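Probable signal peptide protein (Ralstonia solanacearum, PDB 2QGU) binds a phospholipid and, as a member of the MlaC family, probably carries phospholipids across the periplasm between the two membranes of the cell envelope. Local coordinates at residues 182-187 with 192-197; 58-63 with 104-109; 33-38 with 161-166. The protein carries 13 engineered substitutions. All coordinates share one frame; numbering follows the deposited sequence. Where two conformers were deposited one is given.

Contact 1. Residues 182-187 with 192-197; sequences ADVISK and GGLVQF. Engineered in segment 182-187: Asp-183 (natural residue Glu). Engineered in segment 192-197: Gly-192 (natural residue Ser).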
loop_
_atom_site.group_PDB
_atom_site.type_symbol
_atom_site.label_atom_id
_atom_site.label_comp_id
_atom_site.label_asym_id
_atom_site.label_seq_id
_atom_site.Cartn_x
_atom_site.Cartn_y
_atom_site.Cartn_z
ATOM N N ALA A 182 10.734 2.799 13.533
ATOM C CA ALA A 182 11.524 3.605 14.467
ATOM C C ALA A 182 11.945 2.752 15.662
ATOM O O ALA A 182 13.080 2.860 16.140
ATOM C CB ALA A 182 10.751 4.830 14.931
ATOM N N ASP A 183 11.037 1.893 16.120
ATOM C CA ASP A 183 11.305 1.016 17.251
ATOM C C ASP A 183 12.431 0.032 16.936
ATOM O O ASP A 183 13.340 -0.160 17.752
ATOM C CB ASP A 183 10.027 0.288 17.663
ATOM C CG ASP A 183 10.257 -0.696 18.776
ATOM O OD1 ASP A 183 10.548 -0.250 19.908
ATOM O OD2 ASP A 183 10.136 -1.903 18.508
ATOM N N VAL A 184 12.371 -0.570 15.746
ATOM C CA VAL A 184 13.392 -1.506 15.274
ATOM C C VAL A 184 14.746 -0.804 15.143
ATOM O O VAL A 184 15.765 -1.306 15.626
ATOM C CB VAL A 184 12.975 -2.156 13.927
ATOM C CG1 VAL A 184 14.145 -2.903 13.291
ATOM C CG2 VAL A 184 11.776 -3.078 14.134
ATOM N N ILE A 185 14.747 0.365 14.511
ATOM C CA ILE A 185 15.974 1.138 14.323
ATOM C C ILE A 185 16.597 1.497 15.677
ATOM O O ILE A 185 17.820 1.463 15.829
ATOM C CB ILE A 185 15.713 2.393 13.451
ATOM C CG1 ILE A 185 15.479 1.962 11.996
ATOM C CG2 ILE A 185 16.867 3.407 13.562
ATOM C CD1 ILE A 185 14.909 3.050 11.106
ATOM N N SER A 186 15.755 1.819 16.657
ATOM C CA SER A 186 16.217 2.118 18.014
ATOM C C SER A 186 16.872 0.905 18.675
ATOM O O SER A 186 18.010 0.980 19.146
ATOM C CB SER A 186 15.053 2.605 18.879
ATOM O OG SER A 186 15.489 2.865 20.199
ATOM N N LYS A 187 16.151 -0.214 18.689
ATOM C CA LYS A 187 16.590 -1.425 19.382
ATOM C C LYS A 187 17.786 -2.106 18.718
ATOM O O LYS A 187 18.590 -2.754 19.397
ATOM C CB LYS A 187 15.427 -2.406 19.522
ATOM C CG LYS A 187 14.443 -2.010 20.620
ATOM C CD LYS A 187 13.182 -2.853 20.598
ATOM C CE LYS A 187 12.349 -2.624 21.853
ATOM N NZ LYS A 187 11.886 -1.217 22.011
ATOM N N GLY A 192 20.764 -0.506 9.207
ATOM C CA GLY A 192 21.114 -1.895 8.962
ATOM C C GLY A 192 20.216 -2.848 9.731
ATOM O O GLY A 192 19.838 -3.909 9.221
ATOM N N GLY A 193 19.861 -2.456 10.955
ATOM C CA GLY A 193 18.930 -3.221 11.787
ATOM C C GLY A 193 17.562 -3.362 11.145
ATOM O O GLY A 193 16.935 -4.422 11.226
ATOM N N LEU A 194 17.103 -2.295 10.500
ATOM C CA LEU A 194 15.821 -2.329 9.807
ATOM C C LEU A 194 15.835 -3.276 8.605
ATOM O O LEU A 194 14.874 -4.020 8.386
ATOM C CB LEU A 194 15.382 -0.922 9.391
ATOM C CG LEU A 194 14.038 -0.870 8.657
ATOM C CD1 LEU A 194 12.903 -1.437 9.518
ATOM C CD2 LEU A 194 13.704 0.528 8.222
ATOM N N VAL A 195 16.920 -3.254 7.835
ATOM C CA VAL A 195 17.076 -4.187 6.717
ATOM C C VAL A 195 16.996 -5.634 7.221
ATOM O O VAL A 195 16.286 -6.463 6.651
ATOM C CB VAL A 195 18.403 -3.941 5.951
ATOM C CG1 VAL A 195 18.629 -5.003 4.862
ATOM C CG2 VAL A 195 18.428 -2.542 5.339
ATOM N N GLN A 196 17.716 -5.918 8.302
ATOM C CA GLN A 196 17.687 -7.233 8.941
ATOM C C GLN A 196 16.266 -7.623 9.366
ATOM O O GLN A 196 15.822 -8.747 9.117
ATOM C CB GLN A 196 18.628 -7.232 10.150
ATOM C CG GLN A 196 18.761 -8.563 10.880
ATOM C CD GLN A 196 19.590 -8.439 12.146
ATOM O OE1 GLN A 196 19.248 -7.679 13.056
ATOM N NE2 GLN A 196 20.685 -9.187 12.211
ATOM N N PHE A 197 15.563 -6.688 10.005
ATOM C CA PHE A 197 14.189 -6.903 10.453
ATOM C C PHE A 197 13.254 -7.216 9.287
ATOM O O PHE A 197 12.439 -8.143 9.369
ATOM C CB PHE A 197 13.706 -5.671 11.226
ATOM C CG PHE A 197 12.235 -5.679 11.558
ATOM C CD1 PHE A 197 11.751 -6.424 12.631
ATOM C CD2 PHE A 197 11.343 -4.899 10.827
ATOM C CE1 PHE A 197 10.397 -6.413 12.951
ATOM C CE2 PHE A 197 9.986 -4.883 11.141
ATOM C CZ PHE A 197 9.514 -5.638 12.206
#
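Val-184 meets three residues of the helix segment 192-197 with its two methyl groups. The bond to CB points toward that helix, and the two methyls branching from CB meet different parts of it. CG1, set anti to the backbone N (chi1 168°), drops onto the helix backbone: it lies 3.8 Å from Gly-193 O and 3.5 Å from Phe-197 CB, and also approaches Leu-194 CA. The other branch, CG2, sits above the Phe-197 ring, 3.5 Å from the ring centroid and only 6° off its normal, a nearly ideal CH-pi contact in which the methyl is about equally far from all six ring carbons. Gly-193 turns its bare CA side toward segment 182-187, and the short segment axes approach to 8.2 Å.

Beside this, Ile-185 CG1 packs at 3.9 Å from Leu-194 CB, and the tip methyls Ile-185 CD1 and Leu-194 CD2 meet at 4.0 Å. Leu-194 also touches Phe-181 of helix 173-188 and Ile-97 of helix 91-114. The side-chain packing is apolar, with one methyl against a main-chain carbonyl. Segments 182-187 and 192-197 run at 118° to each other, packing two consecutive C-terminal helices of the MlaC fold across a tight connection.

Contact 2. Residues 58-63 with 104-109; sequences QKVFQL and LLIRTY. Engineered in segment 104-109: Ile-106 (natural residue Val). With PEF (di-palmitoyl-3-sn-phosphatidylethanolamine), chain B.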
loop_
_atom_site.group_PDB
_atom_site.type_symbol
_atom_site.label_atom_id
_atom_site.label_comp_id
_atom_site.label_asym_id
_atom_site.label_seq_id
_atom_site.Cartn_x
_atom_site.Cartn_y
_atom_site.Cartn_z
ATOM N N GLN A 58 2.833 -15.405 -6.844
ATOM C CA GLN A 58 3.520 -14.729 -7.935
ATOM C C GLN A 58 2.561 -13.821 -8.697
ATOM O O GLN A 58 2.901 -12.679 -9.014
ATOM C CB GLN A 58 4.204 -15.726 -8.881
ATOM C CG GLN A 58 4.960 -15.063 -10.040
ATOM C CD GLN A 58 6.174 -14.269 -9.582
ATOM O OE1 GLN A 58 7.289 -14.787 -9.566
ATOM N NE2 GLN A 58 5.961 -13.014 -9.193
ATOM N N LYS A 59 1.357 -14.322 -8.964
ATOM C CA LYS A 59 0.343 -13.544 -9.658
ATOM C C LYS A 59 -0.178 -12.356 -8.847
ATOM O O LYS A 59 -0.547 -11.333 -9.423
ATOM C CB LYS A 59 -0.791 -14.452 -10.144
ATOM C CG LYS A 59 -0.331 -15.400 -11.245
ATOM C CD LYS A 59 -1.443 -16.309 -11.721
ATOM C CE LYS A 59 -0.975 -17.161 -12.892
ATOM N NZ LYS A 59 -0.605 -16.344 -14.082
ATOM N N VAL A 60 -0.182 -12.477 -7.520
ATOM C CA VAL A 60 -0.564 -11.348 -6.660
ATOM C C VAL A 60 0.490 -10.238 -6.757
ATOM O O VAL A 60 0.153 -9.058 -6.859
ATOM C CB VAL A 60 -0.782 -11.779 -5.188
ATOM C CG1 VAL A 60 -1.021 -10.575 -4.307
ATOM C CG2 VAL A 60 -1.963 -12.720 -5.079
ATOM N N PHE A 61 1.769 -10.617 -6.730
ATOM C CA PHE A 61 2.835 -9.642 -6.939
ATOM C C PHE A 61 2.689 -8.946 -8.290
ATOM O O PHE A 61 2.828 -7.733 -8.384
ATOM C CB PHE A 61 4.218 -10.299 -6.828
ATOM C CG PHE A 61 4.774 -10.326 -5.430
ATOM C CD1 PHE A 61 5.817 -9.476 -5.069
ATOM C CD2 PHE A 61 4.263 -11.203 -4.480
ATOM C CE1 PHE A 61 6.344 -9.498 -3.781
ATOM C CE2 PHE A 61 4.781 -11.229 -3.175
ATOM C CZ PHE A 61 5.825 -10.375 -2.835
ATOM N N GLN A 62 2.400 -9.722 -9.330
ATOM C CA GLN A 62 2.221 -9.171 -10.671
ATOM C C GLN A 62 1.003 -8.241 -10.747
ATOM O O GLN A 62 1.070 -7.189 -11.388
ATOM C CB GLN A 62 2.181 -10.292 -11.717
ATOM C CG GLN A 62 3.538 -11.006 -11.851
ATOM C CD GLN A 62 3.461 -12.359 -12.534
ATOM O OE1 GLN A 62 2.398 -12.968 -12.635
ATOM N NE2 GLN A 62 4.613 -12.845 -12.996
ATOM N N LEU A 63 -0.081 -8.611 -10.063
ATOM C CA LEU A 63 -1.268 -7.754 -9.928
ATOM C C LEU A 63 -0.915 -6.400 -9.331
ATOM O O LEU A 63 -1.329 -5.355 -9.843
ATOM C CB LEU A 63 -2.336 -8.439 -9.062
ATOM C CG LEU A 63 -3.544 -7.623 -8.571
ATOM C CD1 LEU A 63 -4.584 -7.460 -9.662
ATOM C CD2 LEU A 63 -4.176 -8.280 -7.360
ATOM N N LEU A 104 6.688 -7.135 2.058
ATOM C CA LEU A 104 6.042 -7.353 3.352
ATOM C C LEU A 104 4.541 -7.069 3.287
ATOM O O LEU A 104 3.729 -7.865 3.759
ATOM C CB LEU A 104 6.725 -6.488 4.425
ATOM C CG LEU A 104 6.148 -6.343 5.839
ATOM C CD1 LEU A 104 6.192 -7.652 6.594
ATOM C CD2 LEU A 104 6.907 -5.277 6.612
ATOM N N LEU A 105 4.182 -5.941 2.681
ATOM C CA LEU A 105 2.775 -5.559 2.525
ATOM C C LEU A 105 2.010 -6.474 1.573
ATOM O O LEU A 105 0.889 -6.874 1.875
ATOM C CB LEU A 105 2.644 -4.099 2.087
ATOM C CG LEU A 105 3.125 -3.052 3.092
ATOM C CD1 LEU A 105 2.893 -1.671 2.498
ATOM C CD2 LEU A 105 2.404 -3.189 4.437
ATOM N N ILE A 106 2.613 -6.815 0.433
ATOM C CA ILE A 106 1.941 -7.687 -0.526
ATOM C C ILE A 106 1.668 -9.045 0.129
ATOM O O ILE A 106 0.553 -9.560 0.053
ATOM C CB ILE A 106 2.734 -7.850 -1.851
ATOM C CG1 ILE A 106 2.890 -6.502 -2.566
ATOM C CG2 ILE A 106 2.044 -8.864 -2.771
ATOM C CD1 ILE A 106 3.778 -6.559 -3.806
ATOM N N ARG A 107 2.673 -9.612 0.792
ATOM C CA ARG A 107 2.514 -10.897 1.472
ATOM C C ARG A 107 1.481 -10.851 2.598
ATOM O O ARG A 107 0.758 -11.820 2.823
ATOM C CB ARG A 107 3.862 -11.399 1.997
ATOM C CG ARG A 107 4.847 -11.738 0.896
ATOM C CD ARG A 107 6.246 -12.037 1.454
ATOM N NE ARG A 107 7.176 -12.302 0.357
ATOM C CZ ARG A 107 7.340 -13.487 -0.224
ATOM N NH1 ARG A 107 6.642 -14.537 0.190
ATOM N NH2 ARG A 107 8.199 -13.622 -1.225
ATOM N N THR A 108 1.407 -9.715 3.289
ATOM C CA THR A 108 0.432 -9.514 4.363
ATOM C C THR A 108 -1.007 -9.523 3.829
ATOM O O THR A 108 -1.902 -10.110 4.445
ATOM C CB THR A 108 0.725 -8.201 5.134
ATOM O OG1 THR A 108 2.016 -8.299 5.754
ATOM C CG2 THR A 108 -0.317 -7.938 6.222
ATOM N N TYR A 109 -1.222 -8.876 2.683
ATOM C CA TYR A 109 -2.573 -8.697 2.167
ATOM C C TYR A 109 -2.930 -9.633 1.023
ATOM O O TYR A 109 -4.028 -9.554 0.476
ATOM C CB TYR A 109 -2.814 -7.224 1.797
ATOM C CG TYR A 109 -2.730 -6.331 3.012
ATOM C CD1 TYR A 109 -3.706 -6.384 4.007
ATOM C CD2 TYR A 109 -1.666 -5.448 3.181
ATOM C CE1 TYR A 109 -3.621 -5.587 5.138
ATOM C CE2 TYR A 109 -1.580 -4.640 4.307
ATOM C CZ TYR A 109 -2.558 -4.714 5.277
ATOM O OH TYR A 109 -2.460 -3.915 6.399
HETATM C C2 PEF B . -10.664 -8.347 4.325
HETATM C C1 PEF B . -11.374 -9.166 5.401
HETATM N N PEF B . -11.137 -14.418 8.164
HETATM C C3 PEF B . -11.559 -8.229 3.109
HETATM C C4 PEF B . -10.539 -12.135 7.509
HETATM C C5 PEF B . -10.589 -13.145 8.652
HETATM C C10 PEF B . -9.032 -6.886 5.137
HETATM C C11 PEF B . -8.514 -5.478 5.396
HETATM C C12 PEF B . -8.527 -4.669 4.099
HETATM C C13 PEF B . -7.430 -5.188 3.175
HETATM C C14 PEF B . -7.204 -4.256 2.000
HETATM C C15 PEF B . -6.050 -4.778 1.147
HETATM C C16 PEF B . -5.588 -3.713 0.157
HETATM C C17 PEF B . -4.263 -4.103 -0.490
HETATM C C18 PEF B . -3.082 -3.616 0.353
HETATM C C19 PEF B . -1.984 -3.039 -0.537
HETATM C C20 PEF B . -1.044 -4.146 -1.025
HETATM C C21 PEF B . 0.012 -3.583 -1.974
HETATM C C22 PEF B . 1.106 -2.851 -1.197
HETATM C C23 PEF B . 2.283 -2.498 -2.105
HETATM C C24 PEF B . 2.168 -1.069 -2.631
HETATM C C25 PEF B . 2.977 -0.892 -3.914
HETATM C C30 PEF B . -11.753 -7.116 1.078
HETATM C C31 PEF B . -11.398 -6.377 -0.061
HETATM C C32 PEF B . -10.043 -6.179 -0.286
HETATM C C33 PEF B . -9.803 -5.614 -1.700
HETATM C C34 PEF B . -9.501 -4.106 -1.696
HETATM C C35 PEF B . -8.587 -3.688 -2.865
HETATM C C36 PEF B . -8.018 -2.430 -2.642
HETATM C C37 PEF B . -7.045 -2.090 -3.588
HETATM C C38 PEF B . -6.513 -0.825 -3.316
HETATM C C39 PEF B . -5.332 -0.462 -4.227
HETATM C C40 PEF B . -4.592 0.799 -3.738
HETATM C C41 PEF B . -3.491 0.454 -2.717
HETATM C C42 PEF B . -2.432 1.558 -2.626
HETATM C C43 PEF B . -1.617 1.448 -1.329
HETATM C C44 PEF B . -0.483 2.479 -1.288
HETATM C C45 PEF B . 0.326 2.370 0.007
HETATM O O4 PEF B . -8.255 -7.845 5.197
HETATM O O5 PEF B . -12.955 -7.280 1.265
HETATM O O2 PEF B . -10.354 -7.038 4.836
HETATM O O3 PEF B . -10.862 -7.649 1.977
HETATM O O1P PEF B . -13.769 -11.106 5.684
HETATM O O2P PEF B . -12.063 -12.920 5.100
HETATM O O3P PEF B . -11.382 -10.543 5.014
HETATM O O4P PEF B . -11.867 -11.657 7.229
HETATM P P PEF B . -12.373 -11.607 5.697
#
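The Phe-61 ring has one face covered by Ile-106, an engineered residue, whose CG2 methyl stands 3.8 Å from the ring centroid and 21° off its normal. This CH-pi contact is displaced toward the CD2-CE2 side, where CG2 is 3.6 Å from Phe-61 CE2. The second branch of Ile-106 ends above the opposite rim of the same face, its CD1 lying 3.8 Å from Phe-61 CD1. CG2 has a second neighbour in Val-60 CG1, also at 3.8 Å, and thus packs against two successive residues of helix 57-67.

At the ring edge, near its plane, lies Arg-107 NE, 4.0 Å from Phe-61 CZ. The extended CG-to-NE chain of the arginine passes this edge at a slant, and Phe-61 CE2 lies over one face of the guanidinium, offset toward its rim. The guanidinium and ring planes are 63° apart, a tilted approach rather than a parallel stack. NE is hydrogen-bonded to Ser-103 OG, one helical turn earlier, which helps to fix the direction of the side chain.

Helix 91-114 is the long helix of this MlaC fold, and here it serves two neighbours: helix 57-67 on one flank and the bound di-palmitoyl-phosphatidylethanolamine on another. One of the two acyl chains passes Leu-105, whose CB is 3.8 Å from lipid C22, and Tyr-109, whose CD2 is 3.7 Å from lipid C18. Ile-106 CG1 comes within 4.1 Å of lipid C21 and C23, and its side chain therefore bridges acyl chain and Phe-61. Leu-105 also packs against Leu-173 and Tyr-177 of helix 173-188.

Contact 3. Residues 33-38 with 161-166; sequences ATVKTA and WKVYDI. Engineered in segment 33-38: Ala-33 (natural residue Thr).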
loop_
_atom_site.group_PDB
_atom_site.type_symbol
_atom_site.label_atom_id
_atom_site.label_comp_id
_atom_site.label_asym_id
_atom_site.label_seq_id
_atom_site.Cartn_x
_atom_site.Cartn_y
_atom_site.Cartn_z
ATOM N N ALA A 33 -11.130 10.077 -8.981
ATOM C CA ALA A 33 -11.264 9.301 -10.222
ATOM C C ALA A 33 -10.109 8.318 -10.380
ATOM O O ALA A 33 -10.312 7.168 -10.774
ATOM C CB ALA A 33 -11.348 10.229 -11.434
ATOM N N THR A 34 -8.905 8.775 -10.052
ATOM C CA THR A 34 -7.702 7.953 -10.114
ATOM C C THR A 34 -7.808 6.750 -9.178
ATOM O O THR A 34 -7.537 5.608 -9.573
ATOM C CB THR A 34 -6.446 8.780 -9.786
ATOM O OG1 THR A 34 -6.318 9.836 -10.745
ATOM C CG2 THR A 34 -5.188 7.917 -9.832
ATOM N N VAL A 35 -8.214 7.003 -7.937
ATOM C CA VAL A 35 -8.381 5.928 -6.965
ATOM C C VAL A 35 -9.458 4.950 -7.437
ATOM O O VAL A 35 -9.230 3.737 -7.458
ATOM C CB VAL A 35 -8.721 6.471 -5.558
ATOM C CG1 VAL A 35 -9.086 5.335 -4.617
ATOM C CG2 VAL A 35 -7.545 7.265 -4.997
ATOM N N LYS A 36 -10.620 5.474 -7.827
ATOM C CA LYS A 36 -11.735 4.619 -8.248
ATOM C C LYS A 36 -11.343 3.708 -9.411
ATOM O O LYS A 36 -11.630 2.511 -9.394
ATOM C CB LYS A 36 -12.969 5.450 -8.627
ATOM C CG LYS A 36 -14.183 4.593 -8.973
ATOM C CD LYS A 36 -15.371 5.421 -9.440
ATOM C CE LYS A 36 -16.423 4.536 -10.105
ATOM N NZ LYS A 36 -15.889 3.784 -11.292
ATOM N N THR A 37 -10.700 4.283 -10.421
ATOM C CA THR A 37 -10.265 3.532 -11.597
ATOM C C THR A 37 -9.291 2.412 -11.213
ATOM O O THR A 37 -9.451 1.270 -11.655
ATOM C CB THR A 37 -9.649 4.471 -12.655
ATOM O OG1 THR A 37 -10.636 5.430 -13.051
ATOM C CG2 THR A 37 -9.189 3.691 -13.883
ATOM N N ALA A 38 -8.321 2.735 -10.359
ATOM C CA ALA A 38 -7.316 1.771 -9.913
ATOM C C ALA A 38 -7.927 0.628 -9.103
ATOM O O ALA A 38 -7.635 -0.542 -9.345
ATOM C CB ALA A 38 -6.227 2.468 -9.110
ATOM N N TRP A 161 -1.840 12.044 -10.384
ATOM C CA TRP A 161 -2.215 11.680 -9.020
ATOM C C TRP A 161 -1.677 10.300 -8.653
ATOM O O TRP A 161 -1.842 9.336 -9.411
ATOM C CB TRP A 161 -3.734 11.683 -8.867
ATOM C CG TRP A 161 -4.330 13.035 -8.802
ATOM C CD1 TRP A 161 -4.948 13.712 -9.819
ATOM C CD2 TRP A 161 -4.394 13.883 -7.654
ATOM N NE1 TRP A 161 -5.383 14.936 -9.370
ATOM C CE2 TRP A 161 -5.058 15.068 -8.045
ATOM C CE3 TRP A 161 -3.947 13.762 -6.329
ATOM C CZ2 TRP A 161 -5.294 16.120 -7.160
ATOM C CZ3 TRP A 161 -4.182 14.800 -5.451
ATOM C CH2 TRP A 161 -4.851 15.969 -5.868
ATOM N N LYS A 162 -1.036 10.219 -7.488
ATOM C CA LYS A 162 -0.501 8.956 -6.972
ATOM C C LYS A 162 -0.940 8.712 -5.533
ATOM O O LYS A 162 -0.846 9.602 -4.690
ATOM C CB LYS A 162 1.032 8.947 -7.022
ATOM C CG LYS A 162 1.663 9.195 -8.400
ATOM C CD LYS A 162 1.366 8.062 -9.364
ATOM C CE LYS A 162 1.962 8.316 -10.746
ATOM N NZ LYS A 162 3.395 7.939 -10.797
ATOM N N VAL A 163 -1.391 7.490 -5.261
ATOM C CA VAL A 163 -1.698 7.063 -3.895
ATOM C C VAL A 163 -0.404 6.777 -3.131
ATOM O O VAL A 163 0.445 6.020 -3.611
ATOM C CB VAL A 163 -2.572 5.789 -3.896
ATOM C CG1 VAL A 163 -2.828 5.292 -2.469
ATOM C CG2 VAL A 163 -3.895 6.041 -4.627
ATOM N N TYR A 164 -0.252 7.373 -1.954
ATOM C CA TYR A 164 0.939 7.123 -1.143
ATOM C C TYR A 164 0.657 6.583 0.260
ATOM O O TYR A 164 1.586 6.323 1.022
ATOM C CB TYR A 164 1.855 8.357 -1.105
ATOM C CG TYR A 164 1.318 9.518 -0.299
ATOM C CD1 TYR A 164 0.519 10.501 -0.893
ATOM C CD2 TYR A 164 1.620 9.644 1.056
ATOM C CE1 TYR A 164 0.026 11.569 -0.147
ATOM C CE2 TYR A 164 1.138 10.706 1.803
ATOM C CZ TYR A 164 0.345 11.665 1.200
ATOM O OH TYR A 164 -0.120 12.719 1.953
ATOM N N ASP A 165 -0.615 6.409 0.599
ATOM C CA ASP A 165 -0.964 5.787 1.873
ATOM C C ASP A 165 -2.366 5.221 1.792
ATOM O O ASP A 165 -3.181 5.664 0.975
ATOM C CB ASP A 165 -0.889 6.809 3.007
ATOM C CG ASP A 165 -0.543 6.191 4.352
ATOM O OD1 ASP A 165 -0.403 4.952 4.457
ATOM O OD2 ASP A 165 -0.409 6.965 5.319
ATOM N N ILE A 166 -2.626 4.227 2.633
ATOM C CA ILE A 166 -3.939 3.596 2.721
ATOM C C ILE A 166 -4.295 3.428 4.191
ATOM O O ILE A 166 -3.423 3.169 5.026
ATOM C CB ILE A 166 -3.992 2.237 1.953
ATOM C CG1 ILE A 166 -5.436 1.717 1.845
ATOM C CG2 ILE A 166 -3.044 1.202 2.571
ATOM C CD1 ILE A 166 -5.603 0.527 0.892
#
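Apolar packing between helix and strand rests on Val-35 and Val-163. Their CG2 methyls meet at 3.9 Å, the two side chains crossing at about a right angle. In both valines CG2 lies anti to the carbonyl carbon, and this setting makes it the branch of each that touches the other. Val-35 also packs on Tyr-152 of strand 146-157 and on Tyr-123 of strand 120-123, which places this side of the helix against the sheet. Val-163 belongs to the ligand pocket, and its side chain comes within about 4 Å of the bound phosphatidylethanolamine; the valine pair thus joins the helix to the wall that holds the lipid.

Van der Waals contacts link Thr-34 with Trp-161. With chi1 of Thr-34 at -61°, OG1 sits beside the backbone N and CG2 is the branch anti to that N. Thr-34 CG2 rests 3.7 Å from Trp-161 O, while Thr-34 OG1 is 3.7 Å from Trp-161 CB. The indole itself leads away from the helix and packs on Val-154 of the adjacent strand, so that the tryptophan meets Thr-34 mainly through its CB and carbonyl.

Polar interactions stay within each element or reach beyond the two segments. The hydroxyl of Thr-34 is hydrogen-bonded to Asp-30 O just before the helix, which satisfies it although its neighbour in Trp-161 is the apolar CB. Thr-37 OG1 likewise bonds back to Ala-33 O at 2.9 Å, and Thr-37 N reaches that oxygen from the opposite face of its plane. On the strand, Asp-165 OD2 is held by Ser-174 OG of helix 173-188. The Val-35 and Thr-34 contacts pack helix 31-47 against the antiparallel sheet, as in the alpha-plus-beta architecture of the NTF2 clan, beside the lipid-binding pocket.

How the contacts relate
Along the chain, contact 3 spans from helix 31-47 to strand 160-168, contact 2 falls within that span, and contact 1 follows both. Contact 3 joins the N-terminal helix to the antiparallel sheet, contact 2 pairs two helices, and contact 1 pairs the two C-terminal helices. Contacts 2 and 3 have centres about 18 Å apart and both include residues of the phosphatidylethanolamine pocket, so they bring in two of its walls, helix 91-114 and strand 160-168. Contact 1, about 23 Å from contact 2 and 30 Å from contact 3 between centres, joins helices 173-188 and 191-206, which also pack against helix 91-114, on the opposite side of the chain's centre from contact 3.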